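PDB 6RJ1: Mgp-operon protein 3 from Mycoplasma pneumoniae, which is probably part of the adhesion machinery of this human pathogen, a membrane-bound surface protein working together with the adhesin P1 in attachment to host cells. Local coordinates for residues A[502-511]-A[591-602]; A[581-589]-A[616-625]. All coordinates share one frame; numbering follows the deposited sequence.

Contact 1. Residues A[502-511]-A[591-602]; sequences TDKQKQFVEN and YKALVENTAGLN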
ATOM      1  N   THR A 502      -4.075 -17.684   8.383  1.00 65.74           N
ATOM      2  CA  THR A 502      -4.825 -18.941   8.304  1.00 65.50           C
ATOM      3  C   THR A 502      -5.115 -19.216   6.828  1.00 68.86           C
ATOM      4  O   THR A 502      -5.071 -18.288   6.011  1.00 67.85           O
ATOM      5  CB  THR A 502      -6.137 -18.880   9.134  1.00 71.62           C
ATOM      6  OG1 THR A 502      -6.933 -17.770   8.715  1.00 73.76           O
ATOM      7  CG2 THR A 502      -5.895 -18.808  10.632  1.00 67.08           C
ATOM      8  N   ASP A 503      -5.434 -20.480   6.484  1.00 66.24           N
ATOM      9  CA  ASP A 503      -5.781 -20.838   5.107  1.00 66.81           C
ATOM     10  C   ASP A 503      -7.105 -20.173   4.711  1.00 68.60           C
ATOM     11  O   ASP A 503      -7.279 -19.784   3.550  1.00 68.33           O
ATOM     12  CB  ASP A 503      -5.851 -22.361   4.914  1.00 69.79           C
ATOM     13  CG  ASP A 503      -6.023 -22.785   3.461  1.00 90.05           C
ATOM     14  OD1 ASP A 503      -5.208 -22.336   2.603  1.00 91.99           O
ATOM     15  OD2 ASP A 503      -6.967 -23.565   3.179  1.00 98.63           O
ATOM     16  N   LYS A 504      -8.005 -19.995   5.699  1.00 62.19           N
ATOM     17  CA  LYS A 504      -9.281 -19.329   5.515  1.00 61.11           C
ATOM     18  C   LYS A 504      -9.051 -17.857   5.149  1.00 65.00           C
ATOM     19  O   LYS A 504      -9.723 -17.341   4.254  1.00 64.10           O
ATOM     20  CB  LYS A 504     -10.152 -19.471   6.779  1.00 62.48           C
ATOM     21  CG  LYS A 504     -11.656 -19.471   6.495  1.00 66.85           C
ATOM     22  CD  LYS A 504     -12.165 -20.788   5.877  1.00 72.67           C
ATOM     23  CE  LYS A 504     -12.843 -21.711   6.864  1.00 79.33           C
ATOM     24  NZ  LYS A 504     -11.876 -22.399   7.746  1.00 93.66           N
ATOM     25  N   GLN A 505      -8.053 -17.209   5.785  1.00 61.22           N
ATOM     26  CA  GLN A 505      -7.714 -15.817   5.515  1.00 61.10           C
ATOM     27  C   GLN A 505      -7.203 -15.596   4.091  1.00 64.68           C
ATOM     28  O   GLN A 505      -7.506 -14.554   3.498  1.00 64.05           O
ATOM     29  CB  GLN A 505      -6.753 -15.259   6.564  1.00 62.73           C
ATOM     30  CG  GLN A 505      -7.490 -14.690   7.772  1.00 65.19           C
ATOM     31  CD  GLN A 505      -6.556 -14.359   8.899  1.00 77.62           C
ATOM     32  OE1 GLN A 505      -6.023 -15.245   9.571  1.00 67.84           O
ATOM     33  NE2 GLN A 505      -6.355 -13.071   9.139  1.00 71.63           N
ATOM     34  N   LYS A 506      -6.486 -16.598   3.526  1.00 60.67           N
ATOM     35  CA  LYS A 506      -6.001 -16.566   2.140  1.00 59.72           C
ATOM     36  C   LYS A 506      -7.217 -16.683   1.214  1.00 63.50           C
ATOM     37  O   LYS A 506      -7.371 -15.869   0.297  1.00 62.46           O
ATOM     38  CB  LYS A 506      -5.016 -17.720   1.878  1.00 60.90           C
ATOM     39  CG  LYS A 506      -4.304 -17.634   0.523  1.00 67.23           C
ATOM     40  CD  LYS A 506      -3.190 -18.680   0.358  1.00 75.06           C
ATOM     41  CE  LYS A 506      -3.677 -20.003  -0.176  1.00 85.18           C
ATOM     42  NZ  LYS A 506      -2.563 -20.981  -0.292  1.00 92.88           N
ATOM     43  N   GLN A 507      -8.093 -17.687   1.500  1.00 59.91           N
ATOM     44  CA  GLN A 507      -9.331 -17.997   0.778  1.00 59.34           C
ATOM     45  C   GLN A 507     -10.199 -16.751   0.627  1.00 62.45           C
ATOM     46  O   GLN A 507     -10.677 -16.490  -0.470  1.00 61.59           O
ATOM     47  CB  GLN A 507     -10.119 -19.108   1.488  1.00 60.28           C
ATOM     48  CG  GLN A 507      -9.539 -20.506   1.321  1.00 65.53           C
ATOM     49  CD  GLN A 507     -10.246 -21.524   2.193  1.00 78.27           C
ATOM     50  OE1 GLN A 507     -11.474 -21.553   2.305  1.00 71.72           O
ATOM     51  NE2 GLN A 507      -9.487 -22.395   2.825  1.00 73.17           N
ATOM     52  N   PHE A 508     -10.341 -15.952   1.709  1.00 57.37           N
ATOM     53  CA  PHE A 508     -11.105 -14.706   1.697  1.00 55.76           C
ATOM     54  C   PHE A 508     -10.606 -13.729   0.632  1.00 60.23           C
ATOM     55  O   PHE A 508     -11.414 -13.214  -0.135  1.00 60.73           O
ATOM     56  CB  PHE A 508     -11.078 -14.033   3.080  1.00 56.36           C
ATOM     57  CG  PHE A 508     -12.246 -14.411   3.954  1.00 56.39           C
ATOM     58  CD1 PHE A 508     -13.492 -13.823   3.771  1.00 57.76           C
ATOM     59  CD2 PHE A 508     -12.104 -15.361   4.960  1.00 57.59           C
ATOM     60  CE1 PHE A 508     -14.570 -14.172   4.579  1.00 58.26           C
ATOM     61  CE2 PHE A 508     -13.196 -15.729   5.755  1.00 59.45           C
ATOM     62  CZ  PHE A 508     -14.424 -15.148   5.543  1.00 57.09           C
ATOM     63  N   VAL A 509      -9.285 -13.507   0.570  1.00 56.73           N
ATOM     64  CA  VAL A 509      -8.650 -12.585  -0.375  1.00 56.99           C
ATOM     65  C   VAL A 509      -8.777 -13.126  -1.794  1.00 63.09           C
ATOM     66  O   VAL A 509      -9.270 -12.415  -2.674  1.00 62.97           O
ATOM     67  CB  VAL A 509      -7.174 -12.270   0.013  1.00 60.28           C
ATOM     68  CG1 VAL A 509      -6.499 -11.357  -1.010  1.00 59.78           C
ATOM     69  CG2 VAL A 509      -7.089 -11.666   1.415  1.00 59.82           C
ATOM     70  N   GLU A 510      -8.366 -14.397  -1.997  1.00 60.51           N
ATOM     71  CA  GLU A 510      -8.356 -15.093  -3.284  1.00 59.66           C
ATOM     72  C   GLU A 510      -9.730 -15.309  -3.893  1.00 62.80           C
ATOM     73  O   GLU A 510      -9.846 -15.270  -5.118  1.00 64.23           O
ATOM     74  CB  GLU A 510      -7.595 -16.418  -3.190  1.00 60.89           C
ATOM     75  CG  GLU A 510      -6.082 -16.249  -3.104  1.00 71.56           C
ATOM     76  CD  GLU A 510      -5.263 -17.528  -3.097  1.00 97.07           C
ATOM     77  OE1 GLU A 510      -5.836 -18.616  -2.852  1.00 98.96           O
ATOM     78  OE2 GLU A 510      -4.038 -17.439  -3.337  1.00 89.66           O
ATOM     79  N   ASN A 511     -10.763 -15.544  -3.070  1.00 56.92           N
ATOM     80  CA  ASN A 511     -12.115 -15.768  -3.586  1.00 56.05           C
ATOM     81  C   ASN A 511     -12.713 -14.505  -4.176  1.00 60.46           C
ATOM     82  O   ASN A 511     -13.486 -14.576  -5.127  1.00 59.75           O
ATOM     83  CB  ASN A 511     -13.037 -16.399  -2.536  1.00 51.70           C
ATOM     84  CG  ASN A 511     -12.686 -17.823  -2.204  1.00 66.42           C
ATOM     85  OD1 ASN A 511     -11.813 -18.446  -2.831  1.00 66.03           O
ATOM     86  ND2 ASN A 511     -13.346 -18.368  -1.190  1.00 54.97           N
ATOM     87  N   TYR A 591      -9.332 -14.579  18.769  1.00 81.24           N
ATOM     88  CA  TYR A 591      -8.819 -14.081  17.498  1.00 79.80           C
ATOM     89  C   TYR A 591      -9.014 -15.069  16.356  1.00 82.83           C
ATOM     90  O   TYR A 591      -9.554 -14.674  15.324  1.00 81.71           O
ATOM     91  CB  TYR A 591      -7.346 -13.638  17.596  1.00 79.96           C
ATOM     92  CG  TYR A 591      -6.801 -13.068  16.300  1.00 80.54           C
ATOM     93  CD1 TYR A 591      -7.043 -11.745  15.939  1.00 82.47           C
ATOM     94  CD2 TYR A 591      -6.058 -13.859  15.424  1.00 80.87           C
ATOM     95  CE1 TYR A 591      -6.550 -11.218  14.740  1.00 83.44           C
ATOM     96  CE2 TYR A 591      -5.564 -13.346  14.222  1.00 81.21           C
ATOM     97  CZ  TYR A 591      -5.807 -12.023  13.886  1.00 88.38           C
ATOM     98  OH  TYR A 591      -5.330 -11.513  12.697  1.00 88.20           O
ATOM     99  N   LYS A 592      -8.576 -16.338  16.528  1.00 79.79           N
ATOM    100  CA  LYS A 592      -8.662 -17.354  15.474  1.00 79.85           C
ATOM    101  C   LYS A 592     -10.078 -17.651  15.017  1.00 81.85           C
ATOM    102  O   LYS A 592     -10.299 -17.775  13.815  1.00 81.94           O
ATOM    103  CB  LYS A 592      -7.931 -18.651  15.839  1.00 83.88           C
ATOM    104  CG  LYS A 592      -7.442 -19.404  14.594  1.00110.27           C
ATOM    105  CD  LYS A 592      -6.529 -20.586  14.919  1.00124.28           C
ATOM    106  CE  LYS A 592      -5.450 -20.788  13.878  1.00135.67           C
ATOM    107  NZ  LYS A 592      -4.395 -19.733  13.942  1.00144.60           N
ATOM    108  N   ALA A 593     -11.037 -17.743  15.949  1.00 76.29           N
ATOM    109  CA  ALA A 593     -12.425 -18.017  15.582  1.00 75.08           C
ATOM    110  C   ALA A 593     -13.018 -16.883  14.760  1.00 75.85           C
ATOM    111  O   ALA A 593     -13.750 -17.152  13.802  1.00 76.93           O
ATOM    112  CB  ALA A 593     -13.264 -18.266  16.821  1.00 75.94           C
ATOM    113  N   LEU A 594     -12.672 -15.625  15.105  1.00 68.49           N
ATOM    114  CA  LEU A 594     -13.148 -14.427  14.412  1.00 66.58           C
ATOM    115  C   LEU A 594     -12.617 -14.335  12.992  1.00 68.22           C
ATOM    116  O   LEU A 594     -13.390 -14.062  12.077  1.00 67.35           O
ATOM    117  CB  LEU A 594     -12.790 -13.148  15.184  1.00 66.25           C
ATOM    118  CG  LEU A 594     -13.569 -12.849  16.462  1.00 70.54           C
ATOM    119  CD1 LEU A 594     -12.897 -11.754  17.246  1.00 71.06           C
ATOM    120  CD2 LEU A 594     -14.995 -12.449  16.172  1.00 71.52           C
ATOM    121  N   VAL A 595     -11.309 -14.572  12.804  1.00 63.80           N
ATOM    122  CA  VAL A 595     -10.670 -14.478  11.489  1.00 63.37           C
ATOM    123  C   VAL A 595     -11.038 -15.670  10.589  1.00 67.17           C
ATOM    124  O   VAL A 595     -11.038 -15.527   9.363  1.00 66.69           O
ATOM    125  CB  VAL A 595      -9.139 -14.220  11.547  1.00 66.79           C
ATOM    126  CG1 VAL A 595      -8.845 -12.887  12.225  1.00 66.13           C
ATOM    127  CG2 VAL A 595      -8.386 -15.363  12.229  1.00 66.62           C
ATOM    128  N   GLU A 596     -11.376 -16.825  11.189  1.00 63.70           N
ATOM    129  CA  GLU A 596     -11.776 -18.005  10.427  1.00 63.53           C
ATOM    130  C   GLU A 596     -13.297 -18.065  10.211  1.00 67.71           C
ATOM    131  O   GLU A 596     -13.771 -19.005   9.575  1.00 68.00           O
ATOM    132  CB  GLU A 596     -11.231 -19.305  11.051  1.00 65.04           C
ATOM    133  CG  GLU A 596      -9.717 -19.443  10.965  1.00 77.89           C
ATOM    134  CD  GLU A 596      -9.127 -20.760  11.443  1.00104.58           C
ATOM    135  OE1 GLU A 596      -8.273 -21.319  10.717  1.00 97.94           O
ATOM    136  OE2 GLU A 596      -9.505 -21.229  12.543  1.00103.40           O
ATOM    137  N   ASN A 597     -14.061 -17.058  10.711  1.00 63.97           N
ATOM    138  CA  ASN A 597     -15.518 -16.985  10.528  1.00 63.39           C
ATOM    139  C   ASN A 597     -15.867 -16.961   9.049  1.00 67.23           C
ATOM    140  O   ASN A 597     -15.235 -16.269   8.264  1.00 66.81           O
ATOM    141  CB  ASN A 597     -16.131 -15.803  11.265  1.00 63.47           C
ATOM    142  CG  ASN A 597     -17.636 -15.785  11.211  1.00 76.15           C
ATOM    143  OD1 ASN A 597     -18.231 -15.085  10.402  1.00 71.69           O
ATOM    144  ND2 ASN A 597     -18.289 -16.545  12.076  1.00 64.21           N
ATOM    145  N   THR A 598     -16.845 -17.764   8.675  1.00 64.73           N
ATOM    146  CA  THR A 598     -17.278 -18.023   7.302  1.00 63.72           C
ATOM    147  C   THR A 598     -18.043 -16.838   6.635  1.00 66.04           C
ATOM    148  O   THR A 598     -18.127 -16.820   5.409  1.00 65.15           O
ATOM    149  CB  THR A 598     -18.032 -19.353   7.345  1.00 70.90           C
ATOM    150  OG1 THR A 598     -17.146 -20.360   6.876  1.00 70.45           O
ATOM    151  CG2 THR A 598     -19.358 -19.364   6.593  1.00 73.24           C
ATOM    152  N   ALA A 599     -18.545 -15.849   7.406  1.00 62.70           N
ATOM    153  CA  ALA A 599     -19.303 -14.723   6.843  1.00 62.25           C
ATOM    154  C   ALA A 599     -18.589 -13.999   5.702  1.00 65.43           C
ATOM    155  O   ALA A 599     -17.552 -13.357   5.910  1.00 65.26           O
ATOM    156  CB  ALA A 599     -19.717 -13.743   7.929  1.00 62.85           C
ATOM    157  N   GLY A 600     -19.132 -14.177   4.497  1.00 60.11           N
ATOM    158  CA  GLY A 600     -18.646 -13.558   3.268  1.00 58.22           C
ATOM    159  C   GLY A 600     -17.494 -14.253   2.577  1.00 58.78           C
ATOM    160  O   GLY A 600     -16.873 -13.658   1.698  1.00 58.27           O
ATOM    161  N   LEU A 601     -17.203 -15.519   2.950  1.00 53.19           N
ATOM    162  CA  LEU A 601     -16.104 -16.308   2.395  1.00 52.23           C
ATOM    163  C   LEU A 601     -16.151 -16.446   0.884  1.00 57.86           C
ATOM    164  O   LEU A 601     -15.147 -16.178   0.214  1.00 57.64           O
ATOM    165  CB  LEU A 601     -16.004 -17.693   3.076  1.00 51.67           C
ATOM    166  CG  LEU A 601     -14.864 -18.637   2.637  1.00 55.60           C
ATOM    167  CD1 LEU A 601     -13.486 -18.003   2.834  1.00 55.41           C
ATOM    168  CD2 LEU A 601     -14.943 -19.968   3.369  1.00 56.53           C
ATOM    169  N   ASN A 602     -17.313 -16.859   0.351  1.00 54.39           N
ATOM    170  CA  ASN A 602     -17.481 -17.089  -1.077  1.00 53.73           C
ATOM    171  C   ASN A 602     -18.303 -16.022  -1.804  1.00 57.75           C
ATOM    172  O   ASN A 602     -18.222 -15.938  -3.023  1.00 58.72           O
ATOM    173  CB  ASN A 602     -18.064 -18.478  -1.313  1.00 52.94           C
ATOM    174  CG  ASN A 602     -17.271 -19.592  -0.679  1.00 73.32           C
ATOM    175  OD1 ASN A 602     -16.096 -19.843  -1.018  1.00 66.99           O
ATOM    176  ND2 ASN A 602     -17.908 -20.287   0.252  1.00 62.30           N
TER
HETATM  177  O   HOH W   1      -8.126 -21.970   7.962  1.00 63.98           O
HETATM  178  O   HOH W   2     -14.370 -13.238   0.105  1.00 50.77           O

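Contact 2. Residues A[581-589]-A[616-625]; sequences TTAGLDSDG and AYVTPVSGMK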
ATOM      1  N   THR A 581     -16.516  -8.696   4.044  1.00 58.10           N
ATOM      2  CA  THR A 581     -16.118  -9.998   4.591  1.00 57.74           C
ATOM      3  C   THR A 581     -16.002  -9.977   6.114  1.00 61.32           C
ATOM      4  O   THR A 581     -15.273 -10.788   6.684  1.00 60.75           O
ATOM      5  CB  THR A 581     -14.838 -10.493   3.942  1.00 63.70           C
ATOM      6  OG1 THR A 581     -13.790  -9.559   4.195  1.00 61.25           O
ATOM      7  CG2 THR A 581     -15.000 -10.771   2.467  1.00 63.54           C
ATOM      8  N   THR A 582     -16.727  -9.060   6.768  1.00 57.71           N
ATOM      9  CA  THR A 582     -16.713  -8.919   8.220  1.00 57.95           C
ATOM     10  C   THR A 582     -17.325 -10.153   8.878  1.00 64.98           C
ATOM     11  O   THR A 582     -18.376 -10.620   8.442  1.00 65.25           O
ATOM     12  CB  THR A 582     -17.399  -7.605   8.622  1.00 58.96           C
ATOM     13  OG1 THR A 582     -16.738  -6.536   7.942  1.00 60.04           O
ATOM     14  CG2 THR A 582     -17.377  -7.355  10.126  1.00 53.02           C
ATOM     15  N   ALA A 583     -16.655 -10.679   9.916  1.00 62.90           N
ATOM     16  CA  ALA A 583     -17.091 -11.832  10.699  1.00 62.83           C
ATOM     17  C   ALA A 583     -18.483 -11.574  11.264  1.00 69.89           C
ATOM     18  O   ALA A 583     -18.770 -10.457  11.694  1.00 69.87           O
ATOM     19  CB  ALA A 583     -16.111 -12.076  11.836  1.00 63.21           C
ATOM     20  N   GLY A 584     -19.329 -12.602  11.244  1.00 68.45           N
ATOM     21  CA  GLY A 584     -20.703 -12.536  11.734  1.00 69.38           C
ATOM     22  C   GLY A 584     -20.835 -12.145  13.194  1.00 75.36           C
ATOM     23  O   GLY A 584     -19.885 -12.294  13.969  1.00 74.44           O
ATOM     24  N   LEU A 585     -22.021 -11.634  13.580  1.00 73.54           N
ATOM     25  CA  LEU A 585     -22.310 -11.215  14.954  1.00 74.03           C
ATOM     26  C   LEU A 585     -22.247 -12.388  15.936  1.00 80.79           C
ATOM     27  O   LEU A 585     -21.879 -12.213  17.097  1.00 81.32           O
ATOM     28  CB  LEU A 585     -23.679 -10.526  15.038  1.00 73.69           C
ATOM     29  CG  LEU A 585     -23.764  -9.113  14.473  1.00 78.18           C
ATOM     30  CD1 LEU A 585     -25.205  -8.677  14.323  1.00 77.95           C
ATOM     31  CD2 LEU A 585     -23.015  -8.116  15.338  1.00 81.46           C
ATOM     32  N   ASP A 586     -22.574 -13.581  15.438  1.00 78.32           N
ATOM     33  CA  ASP A 586     -22.613 -14.855  16.149  1.00 78.58           C
ATOM     34  C   ASP A 586     -21.280 -15.628  16.105  1.00 82.76           C
ATOM     35  O   ASP A 586     -21.265 -16.820  16.424  1.00 81.96           O
ATOM     36  CB  ASP A 586     -23.747 -15.719  15.562  1.00 80.57           C
ATOM     37  CG  ASP A 586     -23.547 -16.094  14.102  1.00 94.55           C
ATOM     38  OD1 ASP A 586     -23.175 -15.203  13.299  1.00 95.27           O
ATOM     39  OD2 ASP A 586     -23.768 -17.266  13.761  1.00103.16           O
ATOM     40  N   SER A 587     -20.167 -14.967  15.725  1.00 79.96           N
ATOM     41  CA  SER A 587     -18.859 -15.624  15.675  1.00 80.30           C
ATOM     42  C   SER A 587     -18.435 -16.076  17.063  1.00 86.46           C
ATOM     43  O   SER A 587     -18.771 -15.423  18.057  1.00 85.59           O
ATOM     44  CB  SER A 587     -17.798 -14.675  15.134  1.00 83.28           C
ATOM     45  OG  SER A 587     -18.069 -14.277  13.805  1.00 92.90           O
ATOM     46  N   ASP A 588     -17.688 -17.190  17.125  1.00 85.46           N
ATOM     47  CA  ASP A 588     -17.148 -17.702  18.378  1.00 86.41           C
ATOM     48  C   ASP A 588     -16.007 -16.792  18.844  1.00 90.86           C
ATOM     49  O   ASP A 588     -15.428 -16.062  18.030  1.00 90.66           O
ATOM     50  CB  ASP A 588     -16.689 -19.163  18.232  1.00 88.82           C
ATOM     51  CG  ASP A 588     -17.829 -20.146  18.055  1.00103.74           C
ATOM     52  OD1 ASP A 588     -18.791 -20.103  18.867  1.00103.94           O
ATOM     53  OD2 ASP A 588     -17.759 -20.967  17.115  1.00112.92           O
ATOM     54  N   GLY A 589     -15.738 -16.812  20.148  1.00 87.17           N
ATOM     55  CA  GLY A 589     -14.724 -15.977  20.777  1.00 86.61           C
ATOM     56  C   GLY A 589     -13.294 -16.311  20.418  1.00 89.74           C
ATOM     57  O   GLY A 589     -12.978 -17.445  20.052  1.00 89.54           O
ATOM     58  N   ALA A 616     -27.627  -3.201  12.644  1.00 86.78           N
ATOM     59  CA  ALA A 616     -26.259  -3.712  12.553  1.00 83.65           C
ATOM     60  C   ALA A 616     -25.964  -3.888  11.068  1.00 83.90           C
ATOM     61  O   ALA A 616     -26.880  -4.182  10.282  1.00 83.30           O
ATOM     62  CB  ALA A 616     -26.127  -5.044  13.277  1.00 83.92           C
ATOM     63  N   TYR A 617     -24.705  -3.671  10.669  1.00 77.17           N
ATOM     64  CA  TYR A 617     -24.328  -3.812   9.265  1.00 75.36           C
ATOM     65  C   TYR A 617     -23.687  -5.183   8.962  1.00 74.04           C
ATOM     66  O   TYR A 617     -23.244  -5.419   7.845  1.00 72.43           O
ATOM     67  CB  TYR A 617     -23.463  -2.626   8.808  1.00 76.82           C
ATOM     68  CG  TYR A 617     -24.277  -1.374   8.556  1.00 79.11           C
ATOM     69  CD1 TYR A 617     -24.959  -1.190   7.357  1.00 81.34           C
ATOM     70  CD2 TYR A 617     -24.366  -0.372   9.516  1.00 80.05           C
ATOM     71  CE1 TYR A 617     -25.705  -0.038   7.116  1.00 82.46           C
ATOM     72  CE2 TYR A 617     -25.113   0.785   9.290  1.00 81.08           C
ATOM     73  CZ  TYR A 617     -25.780   0.949   8.086  1.00 89.32           C
ATOM     74  OH  TYR A 617     -26.524   2.082   7.852  1.00 90.54           O
ATOM     75  N   VAL A 618     -23.707  -6.097   9.947  1.00 68.99           N
ATOM     76  CA  VAL A 618     -23.159  -7.455   9.860  1.00 68.47           C
ATOM     77  C   VAL A 618     -24.263  -8.494  10.039  1.00 73.51           C
ATOM     78  O   VAL A 618     -25.275  -8.220  10.692  1.00 73.55           O
ATOM     79  CB  VAL A 618     -22.005  -7.737  10.856  1.00 71.78           C
ATOM     80  CG1 VAL A 618     -20.934  -8.597  10.211  1.00 71.57           C
ATOM     81  CG2 VAL A 618     -21.400  -6.463  11.425  1.00 71.56           C
ATOM     82  N   THR A 619     -24.042  -9.703   9.499  1.00 70.24           N
ATOM     83  CA  THR A 619     -24.980 -10.817   9.572  1.00 70.21           C
ATOM     84  C   THR A 619     -25.151 -11.353  10.996  1.00 74.64           C
ATOM     85  O   THR A 619     -24.157 -11.539  11.703  1.00 74.67           O
ATOM     86  CB  THR A 619     -24.612 -11.920   8.564  1.00 78.73           C
ATOM     87  OG1 THR A 619     -25.580 -12.963   8.646  1.00 76.37           O
ATOM     88  CG2 THR A 619     -23.206 -12.494   8.773  1.00 78.34           C
ATOM     89  N   PRO A 620     -26.398 -11.625  11.433  1.00 71.67           N
ATOM     90  CA  PRO A 620     -26.592 -12.185  12.781  1.00 71.32           C
ATOM     91  C   PRO A 620     -26.352 -13.698  12.833  1.00 76.28           C
ATOM     92  O   PRO A 620     -26.248 -14.250  13.922  1.00 76.53           O
ATOM     93  CB  PRO A 620     -28.032 -11.797  13.134  1.00 72.94           C
ATOM     94  CG  PRO A 620     -28.624 -11.180  11.865  1.00 77.87           C
ATOM     95  CD  PRO A 620     -27.690 -11.462  10.739  1.00 73.53           C
ATOM     96  N   VAL A 621     -26.272 -14.368  11.663  1.00 73.81           N
ATOM     97  CA  VAL A 621     -25.987 -15.806  11.537  1.00 73.68           C
ATOM     98  C   VAL A 621     -24.859 -16.056  10.519  1.00 77.24           C
ATOM     99  O   VAL A 621     -24.838 -15.454   9.443  1.00 76.24           O
ATOM    100  CB  VAL A 621     -27.218 -16.718  11.292  1.00 77.30           C
ATOM    101  CG1 VAL A 621     -28.084 -16.834  12.545  1.00 77.38           C
ATOM    102  CG2 VAL A 621     -28.037 -16.254  10.105  1.00 76.65           C
ATOM    103  N   SER A 622     -23.906 -16.922  10.890  1.00 73.94           N
ATOM    104  CA  SER A 622     -22.740 -17.294  10.086  1.00 73.73           C
ATOM    105  C   SER A 622     -22.199 -18.665  10.514  1.00 77.51           C
ATOM    106  O   SER A 622     -22.591 -19.192  11.556  1.00 76.63           O
ATOM    107  CB  SER A 622     -21.644 -16.234  10.209  1.00 76.87           C
ATOM    108  OG  SER A 622     -21.189 -16.101  11.549  1.00 85.07           O
ATOM    109  N   GLY A 623     -21.306 -19.219   9.706  1.00 74.73           N
ATOM    110  CA  GLY A 623     -20.643 -20.487   9.976  1.00 74.73           C
ATOM    111  C   GLY A 623     -21.567 -21.667  10.034  1.00 78.11           C
ATOM    112  O   GLY A 623     -22.283 -21.938   9.069  1.00 77.41           O
ATOM    113  N   MET A 624     -21.554 -22.365  11.173  1.00 75.59           N
ATOM    114  CA  MET A 624     -22.380 -23.546  11.422  1.00 75.94           C
ATOM    115  C   MET A 624     -23.493 -23.256  12.425  1.00 78.10           C
ATOM    116  O   MET A 624     -23.942 -24.157  13.135  1.00 77.79           O
ATOM    117  CB  MET A 624     -21.507 -24.739  11.850  1.00 78.75           C
ATOM    118  CG  MET A 624     -20.593 -25.236  10.755  1.00 83.25           C
ATOM    119  SD  MET A 624     -21.500 -26.018   9.407  1.00 88.64           S
ATOM    120  CE  MET A 624     -20.193 -26.145   8.176  1.00 85.71           C
ATOM    121  N   LYS A 625     -23.971 -22.001  12.441  1.00 73.97           N
ATOM    122  CA  LYS A 625     -25.032 -21.555  13.344  1.00 73.81           C
ATOM    123  C   LYS A 625     -26.353 -21.209  12.619  1.00 78.02           C
ATOM    124  O   LYS A 625     -27.205 -20.508  13.175  1.00 78.36           O
ATOM    125  CB  LYS A 625     -24.536 -20.399  14.218  1.00 76.68           C
ATOM    126  CG  LYS A 625     -23.469 -20.809  15.233  1.00 89.00           C
ATOM    127  CD  LYS A 625     -22.975 -19.612  16.033  1.00 97.03           C
ATOM    128  CE  LYS A 625     -22.139 -19.996  17.229  1.00107.84           C
ATOM    129  NZ  LYS A 625     -20.826 -20.553  16.826  1.00116.44           N
TER

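Contact 1. Residues A[502-511]-A[591-602]
Phe508 and Leu601 meet at about a right angle in a CH-pi contact: Leu601 CD1 sits over one face of the Phe508 ring, 3.8 Å from its centroid and 16° off the normal. The setting is an N-capped helix, 503-511, packed against the short helix 591-595 and the type II turn Thr598-Leu601 that soon follows, all in the MgpC adhesin region. CG of Leu601, anti to its backbone N (chi1 -178°), carries the branch toward the helix; the second torsion then sends CD1 over the ring and CD2 to Lys504 CD at 3.8 Å. The ring edge faces backbone oxygens, Asn597 O and Ala599 O, near its plane, and Arg689 makes a cation-pi contact with the ring. Toward the start of the helix, the amide end of Gln505 lies against Val595, with OE1 3.6 Å from Val595 CG2. That same OE1 accepts from Thr502 OG1, which in turn caps Gln505 N, so the capping residue also fixes the amide. A water joins Lys504 N to Glu596 OE1. At the other end the Asn511 amide points its OD1 to Lys529, while Asn511 ND2 donates to Leu601 O at 3.2 Å, the nitrogen standing 53° out of that carbonyl's plane.

Contact 2. Residues A[581-589]-A[616-625]
Ser622 OG is held by two partners: it donates to Asp586 OD1 at 2.8 Å and accepts from the amide of Asn597. The hydroxyl meets Asp586 OD1 from above the carboxylate plane, 40° out of it. The second oxygen is used differently, for Ser622 N reaches Asp586 OD2 at 2.9 Å on the syn lone pair. One serine thus clasps both oxygens, one by its side chain and one by its backbone. Asp586 has CG between its own N and carbonyl carbon (chi1 63°), which turns the group onto the 616-625 loop. Its backbone forms part of the type I turn Gly584-Ser587, and Ser622 starts a type II' turn ending at Lys625; the contact therefore joins two turn-bearing loops, one leading from strand 575-577 to helix 591-595 and the other leaving strand 614-616. Beside the carboxylate, Leu585 N gives Thr619 O a bond of 2.8 Å that runs nearly along the carbonyl axis. Leu585 CD1 then packs on Ala616 CB at 3.9 Å, and Val618 CG1 on Thr582 CG2 at 3.8 Å, the latter two side chains crossing at about a right angle. Further along, the Lys625 chain runs over Asp586, its CD 3.4 Å from Asp586 OD2, and bends at its last torsion to form a salt bridge with Asp588, the N-H bond in it weak, Lys625 NZ to Asp588 OD1 2.9 Å.

Contacts 1 and 2 have their centres about 12 Å apart and alternate along the chain: 581-589 leads straight into 591-602, and 616-625 comes next. Asn597 belongs to both. Its OD1, which makes an Asx turn within 591-602, also accepts from Gly584 N at 2.8 Å, and the bond from Asn597 ND2 to Ser622 OG measures 3.0 Å, so one amide from contact 1 reaches both loops of contact 2. Nearer the surface, Ala593 CB touches Asp588 O. Arg689 adds a second tie, bonding Asn597 O in contact 1 and Thr581 O in contact 2.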